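Local coordinates for protein beta-galacturonidase (Eisenbergiella tayi, PDB 6NCW) that hydrolyses beta-galacturonides as a family 2 glycoside hydrolase of a gut bacterium, and may share the beta-glucuronidase activity generally assigned to its family, at residues W21-I26 with G41-Y46; S51-A56 with D131-G136; Q351-C356 with S391-L396; Y385-Y390 with L419-V424. All blocks are in the same frame, centred on the assembly; numbering follows the deposited sequence. Where two conformers were deposited one is given.

Contact 1 (W21-I26 with G41-Y46)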
# COMPACT_ATOMS: atom_id res chain seq x y z
N TRP A 21 14.21 30.74 -11.44
CA TRP A 21 15.57 31.26 -11.38
C TRP A 21 16.53 30.19 -11.89
O TRP A 21 16.18 29.02 -11.99
CB TRP A 21 16.00 31.64 -9.95
CG TRP A 21 15.22 32.70 -9.23
CD1 TRP A 21 13.90 33.03 -9.39
CD2 TRP A 21 15.73 33.57 -8.21
NE1 TRP A 21 13.56 34.06 -8.52
CE2 TRP A 21 14.67 34.40 -7.80
CE3 TRP A 21 16.99 33.71 -7.61
CZ2 TRP A 21 14.84 35.36 -6.80
CZ3 TRP A 21 17.15 34.66 -6.62
CH2 TRP A 21 16.07 35.47 -6.23
N ASN A 22 17.76 30.61 -12.19
CA ASN A 22 18.78 29.64 -12.56
C ASN A 22 19.39 29.05 -11.30
O ASN A 22 19.71 29.79 -10.37
CB ASN A 22 19.87 30.30 -13.41
CG ASN A 22 19.42 30.52 -14.83
OD1 ASN A 22 18.62 29.75 -15.37
ND2 ASN A 22 19.93 31.57 -15.44
N PHE A 23 19.58 27.73 -11.31
CA PHE A 23 19.98 26.96 -10.15
C PHE A 23 21.09 25.99 -10.51
O PHE A 23 21.03 25.30 -11.53
CB PHE A 23 18.78 26.18 -9.56
CG PHE A 23 19.15 25.22 -8.44
CD1 PHE A 23 19.34 23.86 -8.70
CD2 PHE A 23 19.26 25.67 -7.14
CE1 PHE A 23 19.65 22.97 -7.66
CE2 PHE A 23 19.58 24.79 -6.10
CZ PHE A 23 19.77 23.44 -6.36
N HIS A 24 22.10 25.91 -9.64
CA HIS A 24 23.10 24.86 -9.72
C HIS A 24 23.73 24.68 -8.34
O HIS A 24 23.86 25.65 -7.58
CB HIS A 24 24.15 25.14 -10.81
CG HIS A 24 24.96 26.38 -10.58
ND1 HIS A 24 26.11 26.38 -9.81
CD2 HIS A 24 24.81 27.64 -11.04
CE1 HIS A 24 26.62 27.60 -9.80
NE2 HIS A 24 25.84 28.38 -10.54
N THR A 25 24.07 23.43 -8.00
CA THR A 25 24.84 23.16 -6.79
C THR A 25 26.28 23.64 -6.97
O THR A 25 26.78 23.77 -8.10
CB THR A 25 24.85 21.66 -6.46
OG1 THR A 25 25.48 20.93 -7.53
CG2 THR A 25 23.44 21.13 -6.24
N ILE A 26 26.97 23.91 -5.86
CA ILE A 26 28.37 24.29 -5.91
C ILE A 26 29.18 23.47 -4.92
O ILE A 26 28.65 22.89 -3.97
CB ILE A 26 28.58 25.80 -5.65
CG1 ILE A 26 28.05 26.20 -4.29
CG2 ILE A 26 27.91 26.62 -6.73
CD1 ILE A 26 28.09 27.71 -4.06
N GLY A 41 10.77 27.45 -3.47
CA GLY A 41 10.98 26.03 -3.72
C GLY A 41 12.06 25.48 -2.81
O GLY A 41 12.84 26.23 -2.21
N CYS A 42 12.08 24.16 -2.70
CA CYS A 42 13.15 23.46 -1.98
C CYS A 42 13.83 22.53 -2.96
O CYS A 42 13.14 21.81 -3.70
CB CYS A 42 12.61 22.67 -0.79
SG CYS A 42 11.90 23.73 0.46
N TRP A 43 15.16 22.51 -2.96
CA TRP A 43 15.80 21.70 -3.99
C TRP A 43 15.68 20.21 -3.72
O TRP A 43 15.95 19.42 -4.62
CB TRP A 43 17.26 22.10 -4.18
CG TRP A 43 18.18 21.80 -3.06
CD1 TRP A 43 18.42 20.58 -2.47
CD2 TRP A 43 19.01 22.74 -2.38
NE1 TRP A 43 19.36 20.71 -1.47
CE2 TRP A 43 19.73 22.03 -1.39
CE3 TRP A 43 19.20 24.13 -2.50
CZ2 TRP A 43 20.65 22.66 -0.53
CZ3 TRP A 43 20.11 24.76 -1.65
CH2 TRP A 43 20.82 24.01 -0.67
N GLU A 44 15.27 19.80 -2.52
CA GLU A 44 15.02 18.38 -2.28
C GLU A 44 13.84 17.88 -3.11
O GLU A 44 13.68 16.67 -3.27
CB GLU A 44 14.77 18.11 -0.80
CG GLU A 44 16.04 18.14 0.04
CD GLU A 44 16.36 19.53 0.58
OE1 GLU A 44 15.80 20.54 0.07
OE2 GLU A 44 17.17 19.61 1.53
N ASN A 45 13.04 18.78 -3.65
CA ASN A 45 11.96 18.43 -4.56
C ASN A 45 12.39 18.47 -6.02
O ASN A 45 11.58 18.10 -6.88
CB ASN A 45 10.80 19.39 -4.32
CG ASN A 45 10.37 19.39 -2.86
OD1 ASN A 45 10.22 20.44 -2.24
ND2 ASN A 45 10.22 18.17 -2.29
N TYR A 46 13.64 18.92 -6.33
CA TYR A 46 13.99 18.81 -7.75
C TYR A 46 14.63 17.45 -8.00
O TYR A 46 15.42 16.98 -7.17
CB TYR A 46 14.97 19.91 -8.19
CG TYR A 46 14.74 21.29 -7.63
CD1 TYR A 46 15.81 22.18 -7.55
CD2 TYR A 46 13.48 21.73 -7.22
CE1 TYR A 46 15.64 23.46 -7.04
CE2 TYR A 46 13.29 23.03 -6.72
CZ TYR A 46 14.39 23.88 -6.64
OH TYR A 46 14.26 25.16 -6.15
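Phe23, on strand 19-26, faces the short 3-10 turn 43-45 across a gap of 9.1 Å between its CA and that of Trp43, too wide for backbone bonding; aromatic side chains bridge it. The phenyl ring of Phe23 is the centre of the group. Its CG lies opposite the backbone N (chi1 173°), which extends the ring from the strand toward the turn. There it meets two partners in different ways. Tyr46 presents the edge of its ring to a Phe23 face in a T-shaped pair, planes at 89°. The centroids are 5.2 Å apart, and Tyr46 CE1 stands 3.9 Å above the Phe23 ring plane, over its centre. Trp43 is met by the far tip of the phenyl: Phe23 CZ comes to 3.6 Å from Trp43 CB, while Phe23 CE2 reaches Trp43 CE3 at 3.7 Å, the two ring systems being inclined obliquely. The turn is also compact in itself, since Trp43 CA sits 3.4 Å above the plane of the Tyr46 ring, over its centre. Phenylalanine suits the middle because it has no polar atom to satisfy; the polar ends of the other two point elsewhere, Trp43 NE1 to Tyr52 O and Tyr46 OH to Tyr58 OH. This aromatic cluster joins the loop after strand 35-39 to the six-stranded antiparallel sheet of the N-terminal beta-sandwich, a domain characteristic of family 2 glycoside hydrolases.

Contact 2 (S51-A56 with D131-G136)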
# COMPACT_ATOMS: atom_id res chain seq x y z
N SER A 51 18.50 14.35 -2.69
CA SER A 51 19.34 14.03 -1.54
C SER A 51 20.49 15.02 -1.30
O SER A 51 21.42 14.70 -0.55
CB SER A 51 19.94 12.63 -1.67
OG SER A 51 18.93 11.64 -1.66
N TYR A 52 20.46 16.22 -1.89
CA TYR A 52 21.63 17.10 -1.84
C TYR A 52 21.67 17.92 -0.54
O TYR A 52 20.73 18.68 -0.24
CB TYR A 52 21.65 18.04 -3.04
CG TYR A 52 22.84 18.95 -3.03
CD1 TYR A 52 24.11 18.45 -3.30
CD2 TYR A 52 22.71 20.30 -2.74
CE1 TYR A 52 25.22 19.26 -3.29
CE2 TYR A 52 23.84 21.12 -2.72
CZ TYR A 52 25.08 20.59 -2.99
OH TYR A 52 26.21 21.38 -2.98
N ARG A 53 22.77 17.80 0.20
CA ARG A 53 23.05 18.68 1.34
C ARG A 53 24.37 19.40 1.08
O ARG A 53 25.39 18.75 0.81
CB ARG A 53 23.12 17.91 2.67
CG ARG A 53 23.33 18.89 3.83
CD ARG A 53 22.74 18.46 5.15
NE ARG A 53 21.51 17.67 5.04
CZ ARG A 53 20.28 18.14 5.27
NH1 ARG A 53 20.07 19.41 5.58
NH2 ARG A 53 19.24 17.32 5.18
N GLY A 54 24.34 20.72 1.14
CA GLY A 54 25.48 21.52 0.73
C GLY A 54 25.03 22.93 0.37
O GLY A 54 23.96 23.37 0.77
N GLN A 55 25.88 23.60 -0.41
CA GLN A 55 25.59 24.91 -0.98
C GLN A 55 25.05 24.79 -2.40
O GLN A 55 25.43 23.89 -3.15
CB GLN A 55 26.84 25.79 -1.05
CG GLN A 55 27.54 26.05 0.26
CD GLN A 55 28.82 26.84 0.04
OE1 GLN A 55 29.61 26.49 -0.83
NE2 GLN A 55 29.01 27.91 0.80
N ALA A 56 24.21 25.74 -2.78
CA ALA A 56 23.76 25.84 -4.15
C ALA A 56 23.53 27.31 -4.48
O ALA A 56 23.37 28.14 -3.58
CB ALA A 56 22.50 25.02 -4.39
N ASP A 131 14.35 15.72 14.26
CA ASP A 131 13.08 15.05 13.95
C ASP A 131 12.20 15.86 13.00
O ASP A 131 10.97 15.92 13.15
CB ASP A 131 12.35 14.73 15.27
CG ASP A 131 11.21 13.71 15.10
OD1 ASP A 131 10.22 13.77 15.84
OD2 ASP A 131 11.29 12.85 14.22
N TYR A 132 12.82 16.51 12.02
CA TYR A 132 12.19 17.20 10.91
C TYR A 132 13.32 17.60 9.97
O TYR A 132 14.49 17.62 10.36
CB TYR A 132 11.38 18.44 11.36
CG TYR A 132 12.22 19.53 12.03
CD1 TYR A 132 12.59 19.40 13.38
CD2 TYR A 132 12.64 20.67 11.33
CE1 TYR A 132 13.35 20.38 14.01
CE2 TYR A 132 13.40 21.65 11.95
CZ TYR A 132 13.76 21.49 13.29
OH TYR A 132 14.52 22.42 13.93
N GLN A 133 12.97 17.93 8.74
CA GLN A 133 13.97 18.12 7.69
C GLN A 133 14.40 19.58 7.62
O GLN A 133 13.57 20.49 7.74
CB GLN A 133 13.41 17.67 6.33
CG GLN A 133 14.36 17.89 5.13
CD GLN A 133 15.63 17.05 5.22
OE1 GLN A 133 16.55 17.37 5.98
NE2 GLN A 133 15.69 15.98 4.45
N SER A 134 15.71 19.81 7.45
CA SER A 134 16.26 21.14 7.13
C SER A 134 16.48 21.19 5.63
O SER A 134 17.47 20.65 5.13
CB SER A 134 17.57 21.41 7.86
OG SER A 134 17.34 21.63 9.24
N TYR A 135 15.56 21.83 4.90
CA TYR A 135 15.61 21.84 3.45
C TYR A 135 16.66 22.85 2.96
O TYR A 135 17.27 23.57 3.74
CB TYR A 135 14.23 22.15 2.86
CG TYR A 135 13.19 21.04 3.09
CD1 TYR A 135 12.33 21.05 4.19
CD2 TYR A 135 13.11 19.96 2.21
CE1 TYR A 135 11.38 20.00 4.39
CE2 TYR A 135 12.18 18.94 2.39
CZ TYR A 135 11.33 18.96 3.48
OH TYR A 135 10.44 17.91 3.63
N GLY A 136 16.91 22.85 1.67
CA GLY A 136 17.76 23.86 1.04
C GLY A 136 16.97 24.60 -0.01
O GLY A 136 16.20 24.00 -0.76
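Arg53 spends both terminal nitrogens of its guanidinium on the loop 131-136. Arg53 NH1 donates to Ser134 O at 2.9 Å, lying in the carbonyl plane of its acceptor. Arg53 NH2 donates to Gln133 OE1 at 2.8 Å. The second bond is less regular: NH2 stands above the plane of the Gln133 amide, 36° out of it, although OE1 lies close to the guanidinium plane. Both acceptors lie at the edge of the cation, Ser134 O somewhat tilted from its plane, with the guanidinium and amide planes turned 38° apart. Arginine reaches this far because its CG is directed away from the backbone N, after which the chain bends at chi3 (-33°), short of a staggered value. Gln133 comes from the opposite direction; it folds at chi2, and OE1 also takes a weak bond from Ser134 N at 3.0 Å. Its methylene CG lies 3.5 Å above the centre of the Tyr135 ring, an apolar support for a polar tip. Ser134 CB brushes Arg53 NH1 at 3.9 Å, while its OG turns to His127. NH1 has a further acceptor in Asn118 O, so one nitrogen grips two backbone carbonyls. The cation is thus satisfied by neutral oxygens, two of them main-chain, and links the chain before strand 55-63 to a loop that also carries Asp131, a galacturonate-binding residue salt-bridged to Arg525.

Contact 3 (Q351-C356 with S391-L396)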
# COMPACT_ATOMS: atom_id res chain seq x y z
N GLN A 351 22.99 33.89 20.08
CA GLN A 351 22.84 34.89 19.02
C GLN A 351 21.78 34.46 18.01
O GLN A 351 20.95 35.28 17.59
CB GLN A 351 24.20 35.12 18.34
CG GLN A 351 24.26 36.31 17.38
CD GLN A 351 24.08 37.64 18.09
OE1 GLN A 351 23.11 38.36 17.85
NE2 GLN A 351 25.03 37.97 18.96
N GLN A 352 21.76 33.18 17.63
CA GLN A 352 20.80 32.73 16.63
C GLN A 352 19.38 32.65 17.18
O GLN A 352 18.42 32.93 16.46
CB GLN A 352 21.27 31.39 16.05
CG GLN A 352 22.47 31.57 15.10
CD GLN A 352 23.13 30.26 14.69
OE1 GLN A 352 22.84 29.21 15.26
NE2 GLN A 352 24.03 30.32 13.70
N CYS A 353 19.23 32.33 18.47
CA CYS A 353 17.91 32.39 19.10
C CYS A 353 17.42 33.82 19.20
O CYS A 353 16.30 34.14 18.77
CB CYS A 353 17.96 31.75 20.49
SG CYS A 353 17.91 29.98 20.50
N GLY A 354 18.26 34.70 19.76
CA GLY A 354 17.93 36.11 19.81
C GLY A 354 17.56 36.68 18.46
O GLY A 354 16.58 37.42 18.33
N ASP A 355 18.34 36.35 17.42
CA ASP A 355 18.02 36.83 16.07
C ASP A 355 16.66 36.32 15.60
O ASP A 355 15.86 37.07 15.03
CB ASP A 355 19.11 36.42 15.09
CG ASP A 355 20.40 37.21 15.27
OD1 ASP A 355 20.37 38.28 15.90
OD2 ASP A 355 21.45 36.76 14.75
N CYS A 356 16.39 35.02 15.80
CA CYS A 356 15.11 34.46 15.39
C CYS A 356 13.96 35.15 16.12
O CYS A 356 12.97 35.55 15.51
CB CYS A 356 15.08 32.95 15.63
SG CYS A 356 13.50 32.11 15.17
N SER A 391 15.59 32.16 30.58
CA SER A 391 15.34 33.47 31.18
C SER A 391 15.66 34.58 30.19
O SER A 391 14.86 35.50 30.00
CB SER A 391 16.16 33.64 32.47
OG SER A 391 15.75 34.80 33.19
N GLU A 392 16.81 34.49 29.52
CA GLU A 392 17.21 35.52 28.57
C GLU A 392 16.18 35.68 27.46
O GLU A 392 15.88 36.81 27.04
CB GLU A 392 18.56 35.17 27.95
CG GLU A 392 19.73 35.15 28.90
CD GLU A 392 20.99 34.67 28.21
OE1 GLU A 392 22.10 34.82 28.77
OE2 GLU A 392 20.87 34.12 27.09
N GLN A 393 15.65 34.56 26.95
CA GLN A 393 14.77 34.63 25.79
C GLN A 393 13.37 35.07 26.19
O GLN A 393 12.72 35.81 25.45
CB GLN A 393 14.76 33.28 25.07
CG GLN A 393 16.14 32.91 24.56
CD GLN A 393 16.19 31.63 23.76
OE1 GLN A 393 15.21 31.21 23.13
NE2 GLN A 393 17.35 30.99 23.78
N TYR A 394 12.90 34.63 27.35
CA TYR A 394 11.62 35.11 27.86
C TYR A 394 11.64 36.62 28.06
O TYR A 394 10.66 37.31 27.75
CB TYR A 394 11.29 34.41 29.17
CG TYR A 394 10.62 33.06 29.06
CD1 TYR A 394 11.02 32.01 29.86
CD2 TYR A 394 9.54 32.85 28.20
CE1 TYR A 394 10.41 30.78 29.81
CE2 TYR A 394 8.91 31.61 28.14
CZ TYR A 394 9.36 30.58 28.95
OH TYR A 394 8.76 29.33 28.93
N GLU A 395 12.75 37.16 28.60
CA GLU A 395 12.84 38.60 28.80
C GLU A 395 13.02 39.34 27.48
O GLU A 395 12.54 40.47 27.35
CB GLU A 395 13.98 38.96 29.76
CG GLU A 395 14.14 40.47 30.06
CD GLU A 395 12.84 41.17 30.52
OE1 GLU A 395 12.33 42.04 29.76
OE2 GLU A 395 12.34 40.87 31.62
N LEU A 396 13.69 38.73 26.50
CA LEU A 396 13.74 39.32 25.17
C LEU A 396 12.33 39.45 24.58
O LEU A 396 11.98 40.50 24.02
CB LEU A 396 14.64 38.49 24.26
CG LEU A 396 14.83 38.95 22.81
CD1 LEU A 396 15.43 40.38 22.71
CD2 LEU A 396 15.71 37.95 22.07
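Gln393 reaches out from helix 384-400 and lays its amide against the short side chain of Cys353 on helix 349-364. Beyond CG the glutamine runs straight (chi2 -176°), and this brings NE2 to 3.4 Å from Cys353 CB and 3.5 Å from Cys353 SG. One face of the amide, toward its NE2 end, rests over Cys353 CB in van der Waals contact, with SG further to the side, and CD follows at 3.7 Å from Cys353 CB. One turn further along, Leu396 approaches differently. With CG beside the carbonyl carbon, trans to N (chi1 -180°), the single branch CD2 reaches the other backbone, 3.7 Å from Gly354 CA and 3.9 Å from Gly354 O. With no side chain on the glycine, the methyl rests directly on main chain, and the helices come close: the CA atoms of Gly354 and Gln393 are 6.9 Å apart. Ile357, from the same helix as Gly354, touches both Gln393 and Leu396. The two helices follow each other round the TIM barrel, packing side by side with small residues on one and longer ones on the other. Across this pairing the glue is dispersion and burial, while the buried amide looks elsewhere for polar company: Gln393 OE1 has a weak hydrogen bond from Asn334 ND2.

Contact 4 (Y385-Y390 with L419-V424)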
# COMPACT_ATOMS: atom_id res chain seq x y z
N TYR A 385 22.32 25.90 33.14
CA TYR A 385 22.68 26.66 31.94
C TYR A 385 21.47 26.80 31.02
O TYR A 385 21.25 27.87 30.42
CB TYR A 385 23.86 26.04 31.20
CG TYR A 385 24.07 26.73 29.86
CD1 TYR A 385 24.48 28.07 29.81
CD2 TYR A 385 23.80 26.08 28.66
CE1 TYR A 385 24.64 28.73 28.59
CE2 TYR A 385 23.96 26.73 27.43
CZ TYR A 385 24.38 28.06 27.41
OH TYR A 385 24.54 28.71 26.21
N GLY A 386 20.66 25.75 30.92
CA GLY A 386 19.39 25.86 30.20
C GLY A 386 18.53 26.98 30.76
O GLY A 386 18.01 27.81 30.01
N ARG A 387 18.38 27.02 32.09
CA ARG A 387 17.54 28.04 32.73
C ARG A 387 18.00 29.45 32.37
O ARG A 387 17.18 30.34 32.16
CB ARG A 387 17.54 27.83 34.25
CG ARG A 387 16.67 28.81 35.04
CD ARG A 387 17.31 29.14 36.40
NE ARG A 387 18.68 29.67 36.26
CZ ARG A 387 18.98 30.91 35.86
NH1 ARG A 387 18.02 31.77 35.55
NH2 ARG A 387 20.25 31.29 35.76
N GLU A 388 19.32 29.67 32.31
CA GLU A 388 19.84 30.99 31.95
C GLU A 388 19.37 31.39 30.55
O GLU A 388 18.96 32.54 30.34
CB GLU A 388 21.37 31.00 32.03
CG GLU A 388 22.06 32.26 31.44
CD GLU A 388 23.58 32.11 31.38
OE1 GLU A 388 24.22 31.98 32.44
OE2 GLU A 388 24.14 32.11 30.26
N CYS A 389 19.37 30.45 29.61
CA CYS A 389 18.88 30.72 28.26
C CYS A 389 17.37 30.98 28.26
O CYS A 389 16.90 31.92 27.61
CB CYS A 389 19.20 29.54 27.34
SG CYS A 389 20.96 29.21 27.13
N TYR A 390 16.59 30.12 28.93
CA TYR A 390 15.15 30.37 28.98
C TYR A 390 14.88 31.77 29.52
O TYR A 390 14.06 32.51 28.97
CB TYR A 390 14.43 29.32 29.84
CG TYR A 390 14.12 28.02 29.12
CD1 TYR A 390 12.85 27.76 28.61
CD2 TYR A 390 15.11 27.04 28.96
CE1 TYR A 390 12.56 26.54 27.96
CE2 TYR A 390 14.84 25.84 28.32
CZ TYR A 390 13.57 25.59 27.82
OH TYR A 390 13.34 24.39 27.18
N LEU A 419 9.60 26.72 35.13
CA LEU A 419 8.17 26.97 35.04
C LEU A 419 7.75 28.23 35.78
O LEU A 419 6.60 28.66 35.62
CB LEU A 419 7.39 25.76 35.55
CG LEU A 419 7.60 24.45 34.80
CD1 LEU A 419 6.76 23.36 35.42
CD2 LEU A 419 7.30 24.60 33.28
N GLY A 420 8.63 28.85 36.57
CA GLY A 420 8.29 30.13 37.15
C GLY A 420 8.24 31.26 36.15
O GLY A 420 7.59 32.28 36.41
N TYR A 421 8.89 31.10 34.99
CA TYR A 421 9.04 32.21 34.05
C TYR A 421 7.83 32.46 33.14
O TYR A 421 7.46 33.62 32.95
CB TYR A 421 10.28 32.01 33.18
CG TYR A 421 11.61 32.06 33.91
CD1 TYR A 421 12.42 30.93 33.97
CD2 TYR A 421 12.07 33.24 34.49
CE1 TYR A 421 13.65 30.96 34.60
CE2 TYR A 421 13.31 33.28 35.14
CZ TYR A 421 14.08 32.13 35.19
OH TYR A 421 15.30 32.15 35.82
N PRO A 422 7.21 31.45 32.54
CA PRO A 422 6.14 31.73 31.57
C PRO A 422 4.80 32.03 32.23
O PRO A 422 4.53 31.67 33.38
CB PRO A 422 6.05 30.44 30.75
CG PRO A 422 6.48 29.38 31.71
CD PRO A 422 7.59 30.02 32.50
N GLU A 423 3.91 32.63 31.43
CA GLU A 423 2.53 32.81 31.85
C GLU A 423 1.72 31.52 31.78
O GLU A 423 0.73 31.38 32.51
CB GLU A 423 1.83 33.87 31.00
CG GLU A 423 2.23 35.30 31.32
CD GLU A 423 3.64 35.62 30.86
OE1 GLU A 423 4.08 35.13 29.79
OE2 GLU A 423 4.30 36.38 31.59
N VAL A 424 2.08 30.61 30.88
CA VAL A 424 1.38 29.34 30.72
C VAL A 424 2.40 28.23 30.85
O VAL A 424 3.53 28.35 30.34
CB VAL A 424 0.66 29.27 29.36
CG1 VAL A 424 -0.10 27.94 29.20
CG2 VAL A 424 -0.29 30.44 29.21
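Two flat groups, the guanidinium of Arg387 and the phenol of Tyr421, meet by their edges, their planes 42° apart. Tyr421 OH lies near the guanidinium plane, only 9° out of it, and receives a hydrogen bond from Arg387 NH1 of 2.8 Å, bent to 143° at the hydrogen. At the edge of the phenol ring, close to its plane, sits the aliphatic part of the same arginine: Arg387 CG is 3.7 Å from Tyr421 CE1, and CD is 3.7 Å from the hydroxyl oxygen. Arginine suits the place because it offers methylenes to the ring and a donor to the oxygen from one chain. Bends at chi2 and chi3 turn the chain so that NH1 reaches the phenol oxygen, while the two side chains cross nearly at right angles. NH2 has a second task, a salt bridge to Glu384 one turn earlier, which should help to hold the guanidinium in its rotation. Tyr421 reaches the helix from a loop in which residues 419-421 have helix-like backbone angles without the regular bonds, and its ring also touches Ser391. The contact joins the loop leading into strand 425-428 to helix 384-400, on the outer layer of the TIM barrel.

From the N terminus, contact 1 closes a short loop through strand 35-39, and contact 2 opens after it has closed, the chain between its segments running through strands 68-72 to 109-117 of the sandwich. The two touch, Trp43 N lying 2.9 Å from Gly136 O, a probable hydrogen bond, and both reach the same sheet through neighbouring strands 19-26 and 55-63. Far along the chain, contacts 3 and 4 cross: 385-390 falls between the halves of contact 3, and 391-396 between those of contact 4. Helix 384-400 serves both, tied to helix 349-364 and to the loop before strand 425-428, and Tyr394 packs on Tyr421. Sandwich and barrel pairs remain apart, about 10 Å between nearest atoms of contacts 2 and 3.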